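Side-chain contacts in F5/8 type C domain protein (Bacteroides ovatus, PDB 4ZRX), which is a putative alpha-L-fucosidase that probably removes terminal fucose from glycans, and carries an F5/8 type C domain of the kind that often binds sugars: residues 73-77 and 78-82; 167-170 and 171-175; 332-335 and 336-340; 470-474 and 475-479. All coordinates share one frame; numbering follows the deposited sequence. Where two conformers were deposited one is given.

How the interactions relate
Interactions 1, 2 and 3 lie in the alpha-L-fucosidase domain, which is of the TIM-barrel type; interaction 4 lies in the F5/8 type C domain. Only interactions 1 and 3 touch. Their centres are about 9 Å apart, and two polar links join them: Trp-80 NE1 to Gly-335 O at 2.8 Å and Gln-79 OE1 to Ile-337 N at 2.9 Å. Interaction 2, on another barrel helix, has its centre about 23 Å from that of interaction 1. Interaction 4 is remote, its nearest atoms about 16 Å from interaction 3 and about 41 Å from interaction 2.

Interaction 1. Residues 73-77 and 78-82; sequences SELDA and EQWVR
The indole of Trp-80 folds back over the chain that leads into its own helix, and this is the tight part of the contact. Ala-77 CA sits 3.9 Å from the centroid of the five-membered ring and 15° off its normal, a CH-pi contact over one face. Asp-76 O lies over the same face, 3.2 Å from Trp-80 CD1, while Leu-75 CD1 reaches the six-membered ring at CZ2 (3.9 Å). Trp-80 CG stands anti to its carbonyl carbon (chi1 -49°), which turns the indole back along the incoming chain. The regular helix bond from Val-81 N to Ala-77 O is 3.0 Å long.

The looser, partly exposed side belongs to Asp-76, the N-cap. Its OD1 accepts from Gln-79 N at 3.2 Å, a weak capping bond, and Glu-78 extends away beyond it. Replacing Trp-80 with an alanine would probably uncover Ala-77 and Leu-75 and leave Gly-335 O without its indole N-H donor.

Helix 77-86 packs here against helix 126-137, Val-81 on Leu-130 and Glu-78 on Lys-136; Leu-75, in the lead-in loop, touches Glu-129. On the indole side, Phe-50 meets Trp-80 edge-to-face, and the loop after strand 324-328 supplies Gly-335.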
loop_
_atom_site.group_PDB
_atom_site.type_symbol
_atom_site.label_atom_id
_atom_site.label_comp_id
_atom_site.label_asym_id
_atom_site.label_seq_id
_atom_site.Cartn_x
_atom_site.Cartn_y
_atom_site.Cartn_z
ATOM N N SER A 73 7.873 10.942 25.187
ATOM C CA SER A 73 7.766 10.806 26.636
ATOM C C SER A 73 8.250 9.492 27.200
ATOM O O SER A 73 8.629 9.459 28.372
ATOM C CB SER A 73 6.348 11.099 27.097
ATOM O OG SER A 73 5.405 10.266 26.451
ATOM N N GLU A 74 8.200 8.390 26.430
ATOM C CA GLU A 74 8.627 7.097 26.946
ATOM C C GLU A 74 9.057 6.168 25.815
ATOM O O GLU A 74 8.585 5.033 25.698
ATOM C CB GLU A 74 7.544 6.436 27.769
ATOM C CG GLU A 74 6.196 6.371 27.094
ATOM C CD GLU A 74 5.138 5.632 27.908
ATOM O OE1 GLU A 74 5.338 4.441 28.241
ATOM O OE2 GLU A 74 4.092 6.242 28.184
ATOM N N LEU A 75 9.995 6.650 25.028
ATOM C CA LEU A 75 10.319 5.975 23.782
ATOM C C LEU A 75 10.809 4.560 24.094
ATOM O O LEU A 75 11.638 4.356 25.017
ATOM C CB LEU A 75 11.359 6.732 23.013
ATOM C CG LEU A 75 11.707 6.167 21.635
ATOM C CD1 LEU A 75 11.905 7.286 20.592
ATOM C CD2 LEU A 75 12.908 5.263 21.665
ATOM N N ASP A 76 10.331 3.584 23.317
ATOM C CA ASP A 76 10.732 2.208 23.481
ATOM C C ASP A 76 10.787 1.537 22.114
ATOM O O ASP A 76 9.755 1.027 21.605
ATOM C CB ASP A 76 9.777 1.549 24.430
ATOM C CG ASP A 76 10.154 0.109 24.754
ATOM O OD1 ASP A 76 11.137 -0.431 24.217
ATOM O OD2 ASP A 76 9.380 -0.474 25.532
ATOM N N ALA A 77 11.978 1.536 21.514
ATOM C CA ALA A 77 12.179 0.899 20.238
ATOM C C ALA A 77 12.087 -0.627 20.251
ATOM O O ALA A 77 11.756 -1.229 19.197
ATOM C CB ALA A 77 13.466 1.316 19.611
ATOM N N GLU A 78 12.309 -1.248 21.409
ATOM C CA GLU A 78 12.040 -2.687 21.577
ATOM C C GLU A 78 10.551 -2.981 21.362
ATOM O O GLU A 78 10.199 -3.995 20.789
ATOM C CB GLU A 78 12.471 -3.297 22.917
ATOM C CG GLU A 78 13.941 -3.231 23.209
ATOM C CD GLU A 78 14.361 -4.097 24.448
ATOM O OE1 GLU A 78 13.515 -4.838 24.954
ATOM O OE2 GLU A 78 15.526 -4.026 24.856
ATOM N N GLN A 79 9.681 -2.070 21.818
ATOM C CA GLN A 79 8.244 -2.225 21.618
ATOM C C GLN A 79 7.904 -2.166 20.145
ATOM O O GLN A 79 7.102 -2.947 19.636
ATOM C CB GLN A 79 7.474 -1.195 22.420
ATOM C CG GLN A 79 5.967 -1.331 22.341
ATOM C CD GLN A 79 5.240 -0.303 21.436
ATOM O OE1 GLN A 79 5.827 0.385 20.599
ATOM N NE2 GLN A 79 3.935 -0.207 21.643
ATOM N N TRP A 80 8.565 -1.257 19.429
ATOM C CA TRP A 80 8.386 -1.200 17.989
ATOM C C TRP A 80 8.774 -2.538 17.317
ATOM O O TRP A 80 8.026 -3.094 16.527
ATOM C CB TRP A 80 9.191 -0.086 17.306
ATOM C CG TRP A 80 9.113 1.275 17.867
ATOM C CD1 TRP A 80 8.283 1.726 18.836
ATOM C CD2 TRP A 80 9.923 2.375 17.493
ATOM N NE1 TRP A 80 8.528 3.067 19.074
ATOM C CE2 TRP A 80 9.556 3.462 18.280
ATOM C CE3 TRP A 80 10.943 2.555 16.542
ATOM C CZ2 TRP A 80 10.165 4.703 18.183
ATOM C CZ3 TRP A 80 11.545 3.790 16.477
ATOM C CH2 TRP A 80 11.146 4.844 17.284
ATOM N N VAL A 81 10.002 -2.983 17.566
ATOM C CA VAL A 81 10.535 -4.102 16.837
ATOM C C VAL A 81 9.861 -5.385 17.258
ATOM O O VAL A 81 9.581 -6.249 16.405
ATOM C CB VAL A 81 12.057 -4.201 16.940
ATOM C CG1 VAL A 81 12.544 -5.427 16.230
ATOM C CG2 VAL A 81 12.736 -2.960 16.351
ATOM N N ARG A 82 9.555 -5.541 18.536
ATOM C CA ARG A 82 8.852 -6.758 18.987
ATOM C C ARG A 82 7.473 -6.855 18.279
ATOM O O ARG A 82 7.067 -7.908 17.769
ATOM C CB ARG A 82 8.639 -6.756 20.495
ATOM C CG ARG A 82 7.923 -8.016 21.054
ATOM C CD ARG A 82 7.727 -7.991 22.601
ATOM N NE ARG A 82 6.981 -6.831 23.076
ATOM C CZ ARG A 82 7.500 -5.742 23.663
ATOM N NH1 ARG A 82 8.812 -5.564 23.859
ATOM N NH2 ARG A 82 6.678 -4.766 24.037
#

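Interaction 2. Residues 167-170 and 171-175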
loop_
_atom_site.group_PDB
_atom_site.type_symbol
_atom_site.label_atom_id
_atom_site.label_comp_id
_atom_site.label_asym_id
_atom_site.label_seq_id
_atom_site.Cartn_x
_atom_site.Cartn_y
_atom_site.Cartn_z
ATOM N N ARG A 167 28.472 12.651 4.416
ATOM C CA ARG A 167 28.886 12.494 5.805
ATOM C C ARG A 167 27.752 11.957 6.650
ATOM O O ARG A 167 27.982 11.074 7.468
ATOM C CB ARG A 167 29.470 13.773 6.398
ATOM C CG ARG A 167 30.872 13.958 5.967
ATOM C CD ARG A 167 31.338 15.372 6.307
ATOM N NE ARG A 167 31.158 15.761 7.712
ATOM C CZ ARG A 167 30.639 16.937 8.101
ATOM N NH1 ARG A 167 30.167 17.793 7.208
ATOM N NH2 ARG A 167 30.567 17.244 9.385
ATOM N N GLN A 168 26.523 12.425 6.425
ATOM C CA GLN A 168 25.354 11.833 7.124
ATOM C C GLN A 168 25.144 10.344 6.842
ATOM O O GLN A 168 24.949 9.511 7.760
ATOM C CB GLN A 168 24.091 12.598 6.777
ATOM C CG GLN A 168 24.097 14.010 7.320
ATOM C CD GLN A 168 22.759 14.734 7.150
ATOM O OE1 GLN A 168 21.962 14.427 6.245
ATOM N NE2 GLN A 168 22.543 15.753 7.948
ATOM N N LEU A 169 25.256 10.019 5.574
ATOM C CA LEU A 169 25.081 8.640 5.071
ATOM C C LEU A 169 26.130 7.737 5.630
ATOM O O LEU A 169 25.859 6.660 6.033
ATOM C CB LEU A 169 25.074 8.669 3.565
ATOM C CG LEU A 169 24.918 7.341 2.816
ATOM C CD1 LEU A 169 23.559 6.747 3.117
ATOM C CD2 LEU A 169 25.114 7.627 1.342
ATOM N N THR A 170 27.380 8.213 5.678
ATOM C CA THR A 170 28.493 7.453 6.226
ATOM C C THR A 170 28.278 7.179 7.690
ATOM O O THR A 170 28.480 6.091 8.132
ATOM C CB THR A 170 29.821 8.179 5.966
ATOM O OG1 THR A 170 30.011 8.327 4.546
ATOM C CG2 THR A 170 31.007 7.445 6.607
ATOM N N GLU A 171 27.750 8.133 8.449
ATOM C CA GLU A 171 27.459 7.817 9.850
ATOM C C GLU A 171 26.444 6.670 9.978
ATOM O O GLU A 171 26.613 5.681 10.763
ATOM C CB GLU A 171 26.927 9.065 10.574
ATOM C CG GLU A 171 27.976 10.110 10.757
ATOM C CD GLU A 171 27.446 11.474 11.142
ATOM O OE1 GLU A 171 26.219 11.794 10.891
ATOM O OE2 GLU A 171 28.309 12.265 11.665
ATOM N N LEU A 172 25.363 6.799 9.218
ATOM C CA LEU A 172 24.280 5.819 9.276
ATOM C C LEU A 172 24.708 4.435 8.845
ATOM O O LEU A 172 24.195 3.450 9.363
ATOM C CB LEU A 172 23.053 6.308 8.469
ATOM C CG LEU A 172 22.337 7.565 8.979
ATOM C CD1 LEU A 172 21.291 8.009 8.023
ATOM C CD2 LEU A 172 21.723 7.257 10.315
ATOM N N LEU A 173 25.660 4.397 7.923
ATOM C CA LEU A 173 26.104 3.133 7.353
ATOM C C LEU A 173 27.350 2.551 8.015
ATOM O O LEU A 173 27.815 1.487 7.605
ATOM C CB LEU A 173 26.327 3.305 5.855
ATOM C CG LEU A 173 25.103 3.713 5.012
ATOM C CD1 LEU A 173 25.420 3.559 3.561
ATOM C CD2 LEU A 173 23.846 3.038 5.325
ATOM N N THR A 174 27.904 3.261 8.995
ATOM C CA THR A 174 29.112 2.845 9.742
ATOM C C THR A 174 28.770 2.429 11.165
ATOM O O THR A 174 29.164 1.336 11.656
ATOM C CB THR A 174 30.113 3.955 9.757
ATOM O OG1 THR A 174 30.514 4.263 8.414
ATOM C CG2 THR A 174 31.398 3.542 10.613
ATOM N N ASN A 175 27.993 3.282 11.847
ATOM C CA ASN A 175 27.800 3.117 13.289
ATOM C C ASN A 175 26.631 2.322 13.733
ATOM O O ASN A 175 26.404 2.186 14.932
ATOM C CB ASN A 175 27.703 4.514 13.930
ATOM C CG ASN A 175 28.939 5.337 13.705
ATOM O OD1 ASN A 175 28.864 6.558 13.523
ATOM N ND2 ASN A 175 30.039 4.694 13.687
#
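Thr-174 OG1 donates to Thr-170 O at 2.7 Å, a side-chain bond to the carbonyl one turn earlier near the C-terminal end of helix 158-174. The hydroxyl arrives 34° out of the carbonyl plane. It is brought there by chi1 of -62°, which sets OG1 beside its own backbone N and anti to the carbonyl carbon. Thr-170 O also receives a weak bond from Leu-173 N. The two threonine side chains lie side by side and point the same way, with the Thr-170 hydroxyl satisfied by Ile-166 O.

Before this point the main chain follows the alpha-helical pattern: Glu-171 N donates to Arg-167 O (3.1 Å), Leu-172 N to Gln-168 O (3.1 Å) and Leu-173 N to Leu-169 O (3.0 Å). Glu-171 O then takes both Thr-174 N and Asn-175 N on one face of its plane. The carboxylate of Glu-171 is occupied at both oxygens, OE1 by Thr-107 OG1 and Trp-105 NE1, OE2 by Ala-108 N. Gln-168 likewise uses both ends of its amide, on Lys-97 and Thr-109.

The apolar contact between the two segments is Leu-169 CD1 against Leu-173 CD1, 3.7 Å apart. Within the beta-alpha-beta unit formed by strand 140-145, helix 158-174 and strand 181-184, these leucines meet Val-182, Leu-169 also touches Leu-145, and Leu-173 reaches helix 201-211 at Ile-208.

Interaction 3. Residues 332-335 and 336-340; sequences DRRG and LIHEA
Asp-332 and Leu-336 bracket a type I beta turn, Asp-332 to Gly-335, on the loop that leads from strand 324-328 into helix 339-356 of this TIM-barrel-clan domain. Two hydrogen bonds join them: Asp-332 N donates to Leu-336 O at 2.8 Å (N-H...O 167°), and Leu-336 N returns to Asp-332 OD1 at 3.1 Å, meeting that oxygen from above the carboxylate plane. Gly-335 has a positive phi, where a CB would be jammed against the preceding carbonyl oxygen.

The ionic interactions centre on Arg-334, which bridges two carboxylates. It grips Asp-332 side-on, NE and NH2 both donating to OD2 on its syn side. The grip on the second acid is end-on, Arg-334 NH1 to Glu-339 OE2 at 2.9 Å and nearly straight (170°), Arg-334 NH2 to Glu-339 OE1 at 3.0 Å. A bend at chi3 (-71°) turns the guanidinium so that its edge serves both acids. With a leucine in place of Arg-334, Asp-332 and Glu-339 would probably lose the positive charge held between them, and Glu-339 would be likely to turn more freely.

Leu-336 packs by van der Waals contact, its CD1 over one guanidinium face, 3.9 Å from Arg-334 NE. At the helix start His-338 is the N-cap, its ND1 accepting from Ala-340 N at 3.1 Å, while Glu-339 OE1 stands 3.5 Å above the centre of the imidazole.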
loop_
_atom_site.group_PDB
_atom_site.type_symbol
_atom_site.label_atom_id
_atom_site.label_comp_id
_atom_site.label_asym_id
_atom_site.label_seq_id
_atom_site.Cartn_x
_atom_site.Cartn_y
_atom_site.Cartn_z
ATOM N N ASP A 332 4.148 7.206 17.967
ATOM C CA ASP A 332 3.479 8.396 18.437
ATOM C C ASP A 332 4.361 9.317 19.322
ATOM O O ASP A 332 5.604 9.161 19.347
ATOM C CB ASP A 332 2.195 7.943 19.149
ATOM C CG ASP A 332 2.423 7.281 20.466
ATOM O OD1 ASP A 332 3.554 7.213 20.979
ATOM O OD2 ASP A 332 1.372 6.838 21.022
ATOM N N ARG A 333 3.726 10.291 20.004
ATOM C CA ARG A 333 4.502 11.250 20.820
ATOM C C ARG A 333 5.027 10.652 22.124
ATOM O O ARG A 333 5.879 11.260 22.792
ATOM C CB ARG A 333 3.703 12.508 21.090
ATOM C CG ARG A 333 3.395 13.271 19.848
ATOM C CD ARG A 333 2.699 14.590 20.147
ATOM N NE ARG A 333 2.252 15.216 18.901
ATOM C CZ ARG A 333 1.532 16.322 18.818
ATOM N NH1 ARG A 333 1.201 16.982 19.933
ATOM N NH2 ARG A 333 1.151 16.764 17.615
ATOM N N ARG A 334 4.556 9.455 22.490
ATOM C CA ARG A 334 5.206 8.672 23.557
ATOM C C ARG A 334 6.469 8.001 23.051
ATOM O O ARG A 334 7.296 7.533 23.826
ATOM C CB ARG A 334 4.257 7.605 24.093
ATOM C CG ARG A 334 3.005 8.190 24.653
ATOM C CD ARG A 334 2.045 7.083 25.051
ATOM N NE ARG A 334 1.486 6.426 23.874
ATOM C CZ ARG A 334 0.717 5.338 23.873
ATOM N NH1 ARG A 334 0.303 4.773 24.986
ATOM N NH2 ARG A 334 0.313 4.846 22.727
ATOM N N GLY A 335 6.640 7.951 21.726
ATOM C CA GLY A 335 7.637 7.053 21.141
ATOM C C GLY A 335 7.272 5.571 21.165
ATOM O O GLY A 335 8.139 4.711 21.315
ATOM N N LEU A 336 5.996 5.284 20.954
ATOM C CA LEU A 336 5.447 3.928 20.966
ATOM C C LEU A 336 4.559 3.746 19.741
ATOM O O LEU A 336 3.954 4.699 19.241
ATOM C CB LEU A 336 4.557 3.763 22.202
ATOM C CG LEU A 336 5.253 3.811 23.566
ATOM C CD1 LEU A 336 4.168 3.735 24.673
ATOM C CD2 LEU A 336 6.204 2.701 23.672
ATOM N N ILE A 337 4.479 2.512 19.253
ATOM C CA ILE A 337 3.404 2.165 18.299
ATOM C C ILE A 337 2.112 2.162 19.084
ATOM O O ILE A 337 2.044 1.596 20.167
ATOM C CB ILE A 337 3.662 0.814 17.609
ATOM C CG1 ILE A 337 4.931 0.930 16.746
ATOM C CG2 ILE A 337 2.474 0.469 16.701
ATOM C CD1 ILE A 337 5.347 -0.439 16.039
ATOM N N HIS A 338 1.123 2.844 18.566
ATOM C CA HIS A 338 -0.172 3.046 19.245
ATOM C C HIS A 338 -0.981 1.754 19.312
ATOM O O HIS A 338 -0.856 0.862 18.489
ATOM C CB HIS A 338 -0.945 4.103 18.491
ATOM C CG HIS A 338 -2.183 4.574 19.167
ATOM N ND1 HIS A 338 -3.395 3.981 18.948
ATOM C CD2 HIS A 338 -2.420 5.620 19.993
ATOM C CE1 HIS A 338 -4.332 4.600 19.655
ATOM N NE2 HIS A 338 -3.765 5.598 20.297
ATOM N N GLU A 339 -1.785 1.637 20.348
ATOM C CA GLU A 339 -2.561 0.443 20.635
ATOM C C GLU A 339 -3.439 -0.018 19.491
ATOM O O GLU A 339 -3.609 -1.242 19.255
ATOM C CB GLU A 339 -3.488 0.779 21.801
ATOM C CG GLU A 339 -2.753 0.927 23.196
ATOM C CD GLU A 339 -2.109 2.337 23.476
ATOM O OE1 GLU A 339 -2.200 3.287 22.660
ATOM O OE2 GLU A 339 -1.522 2.490 24.591
ATOM N N ALA A 340 -4.077 0.953 18.826
ATOM C CA ALA A 340 -4.952 0.656 17.706
ATOM C C ALA A 340 -4.160 -0.049 16.580
ATOM O O ALA A 340 -4.627 -1.043 16.045
ATOM C CB ALA A 340 -5.653 1.927 17.137
#

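Interaction 4. Residues 470-474 and 475-479; sequences EDWNN and LPRSG
Glu-470 and Arg-477 form a salt bridge across a surface loop of the F5/8 type C domain, a beta-sandwich family; a type I beta turn, Glu-470 to Asn-473, lies within this loop between strands 450-458 and 481-485. At Glu-470 the acceptor is OE1 alone: Arg-477 NH1 comes to 2.9 Å and NH2 to 2.8 Å, an end-on grip by both nitrogens on one atom. They reach it from opposite faces of the carboxylate plane, which stands 85° from the guanidinium, while OE1 itself lies close to the guanidinium plane.

Next along the turn, Trp-472 CZ3 comes to the guanidinium edge, 3.4 Å from Arg-477 NH2. The ring and guanidinium planes are 58° apart, so the two groups are not stacked. Within the turn, Glu-470 CB lies 3.7 Å above one face of the Trp-472 indole.

Asn-473 follows with its amide over the guanidinium of Arg-477, ND2 3.8 Å above the centre of that face. With CG anti to the backbone N, the amide is carried toward the returning chain, where Asn-473 ND2 donates to Leu-475 O at 3.0 Å, arriving 60° above the carbonyl plane. The other end of this amide, OD1, is taken by Val-582 N. Last in the segment, Asn-474 faces strand 580-584, its OD1 accepting from Val-584 N.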
loop_
_atom_site.group_PDB
_atom_site.type_symbol
_atom_site.label_atom_id
_atom_site.label_comp_id
_atom_site.label_asym_id
_atom_site.label_seq_id
_atom_site.Cartn_x
_atom_site.Cartn_y
_atom_site.Cartn_z
ATOM N N GLU A 470 -20.659 6.968 11.578
ATOM C CA GLU A 470 -21.404 8.173 11.189
ATOM C C GLU A 470 -22.022 8.751 12.430
ATOM O O GLU A 470 -22.785 8.067 13.094
ATOM C CB GLU A 470 -22.517 7.778 10.215
ATOM C CG GLU A 470 -21.952 7.249 8.895
ATOM C CD GLU A 470 -22.929 6.467 8.029
ATOM O OE1 GLU A 470 -23.963 5.902 8.535
ATOM O OE2 GLU A 470 -22.622 6.406 6.814
ATOM N N ASP A 471 -21.720 10.006 12.721
ATOM C CA ASP A 471 -22.179 10.640 13.946
ATOM C C ASP A 471 -23.673 10.957 13.898
ATOM O O ASP A 471 -24.250 11.222 14.934
ATOM C CB ASP A 471 -21.356 11.898 14.242
ATOM C CG ASP A 471 -19.884 11.578 14.524
ATOM O OD1 ASP A 471 -19.536 10.395 14.874
ATOM O OD2 ASP A 471 -19.068 12.523 14.384
ATOM N N TRP A 472 -24.274 10.860 12.711
ATOM C CA TRP A 472 -25.707 11.124 12.471
ATOM C C TRP A 472 -26.592 9.849 12.418
ATOM O O TRP A 472 -27.839 9.943 12.195
ATOM C CB TRP A 472 -25.867 11.937 11.171
ATOM C CG TRP A 472 -25.014 11.468 10.022
ATOM C CD1 TRP A 472 -23.775 11.924 9.698
ATOM C CD2 TRP A 472 -25.342 10.458 9.049
ATOM N NE1 TRP A 472 -23.286 11.242 8.604
ATOM C CE2 TRP A 472 -24.235 10.351 8.172
ATOM C CE3 TRP A 472 -26.456 9.630 8.843
ATOM C CZ2 TRP A 472 -24.209 9.465 7.096
ATOM C CZ3 TRP A 472 -26.446 8.745 7.764
ATOM C CH2 TRP A 472 -25.305 8.654 6.904
ATOM N N ASN A 473 -25.994 8.672 12.654
ATOM C CA ASN A 473 -26.760 7.419 12.748
ATOM C C ASN A 473 -26.211 6.624 13.901
ATOM O O ASN A 473 -25.013 6.269 13.887
ATOM C CB ASN A 473 -26.655 6.595 11.470
ATOM C CG ASN A 473 -27.494 5.302 11.528
ATOM O OD1 ASN A 473 -28.708 5.356 11.728
ATOM N ND2 ASN A 473 -26.862 4.156 11.337
ATOM N N ASN A 474 -27.045 6.342 14.899
ATOM C CA ASN A 474 -26.596 5.563 16.052
ATOM C C ASN A 474 -27.344 4.240 16.216
ATOM O O ASN A 474 -27.239 3.602 17.251
ATOM C CB ASN A 474 -26.674 6.401 17.333
ATOM C CG ASN A 474 -28.104 6.656 17.770
ATOM O OD1 ASN A 474 -29.064 6.384 17.007
ATOM N ND2 ASN A 474 -28.263 7.176 18.982
ATOM N N LEU A 475 -28.072 3.826 15.182
ATOM C CA LEU A 475 -28.722 2.506 15.147
ATOM C C LEU A 475 -28.098 1.727 13.980
ATOM O O LEU A 475 -28.409 2.017 12.808
ATOM C CB LEU A 475 -30.246 2.632 14.963
ATOM C CG LEU A 475 -31.028 1.323 15.196
ATOM C CD1 LEU A 475 -30.887 0.838 16.636
ATOM C CD2 LEU A 475 -32.497 1.541 14.879
ATOM N N PRO A 476 -27.201 0.756 14.296
ATOM C CA PRO A 476 -26.467 0.124 13.182
ATOM C C PRO A 476 -27.439 -0.496 12.170
ATOM O O PRO A 476 -28.455 -1.096 12.565
ATOM C CB PRO A 476 -25.601 -0.959 13.866
ATOM C CG PRO A 476 -25.476 -0.528 15.307
ATOM C CD PRO A 476 -26.722 0.299 15.624
ATOM N N ARG A 477 -27.141 -0.317 10.884
ATOM C CA ARG A 477 -28.043 -0.791 9.826
ATOM C C ARG A 477 -28.078 -2.314 9.706
ATOM O O ARG A 477 -29.001 -2.853 9.082
ATOM C CB ARG A 477 -27.666 -0.204 8.465
ATOM C CG ARG A 477 -27.663 1.300 8.459
ATOM C CD ARG A 477 -27.619 1.871 7.077
ATOM N NE ARG A 477 -27.542 3.326 7.172
ATOM C CZ ARG A 477 -26.446 4.035 7.487
ATOM N NH1 ARG A 477 -25.266 3.423 7.735
ATOM N NH2 ARG A 477 -26.527 5.375 7.554
ATOM N N SER A 478 -27.081 -2.999 10.296
ATOM C CA SER A 478 -27.090 -4.462 10.395
ATOM C C SER A 478 -28.384 -5.048 11.001
ATOM O O SER A 478 -28.727 -6.189 10.732
ATOM C CB SER A 478 -25.905 -4.946 11.224
ATOM O OG SER A 478 -26.093 -4.626 12.599
ATOM N N GLY A 479 -29.055 -4.290 11.855
ATOM C CA GLY A 479 -30.357 -4.676 12.380
ATOM C C GLY A 479 -31.540 -4.270 11.502
ATOM O O GLY A 479 -32.664 -4.664 11.801
#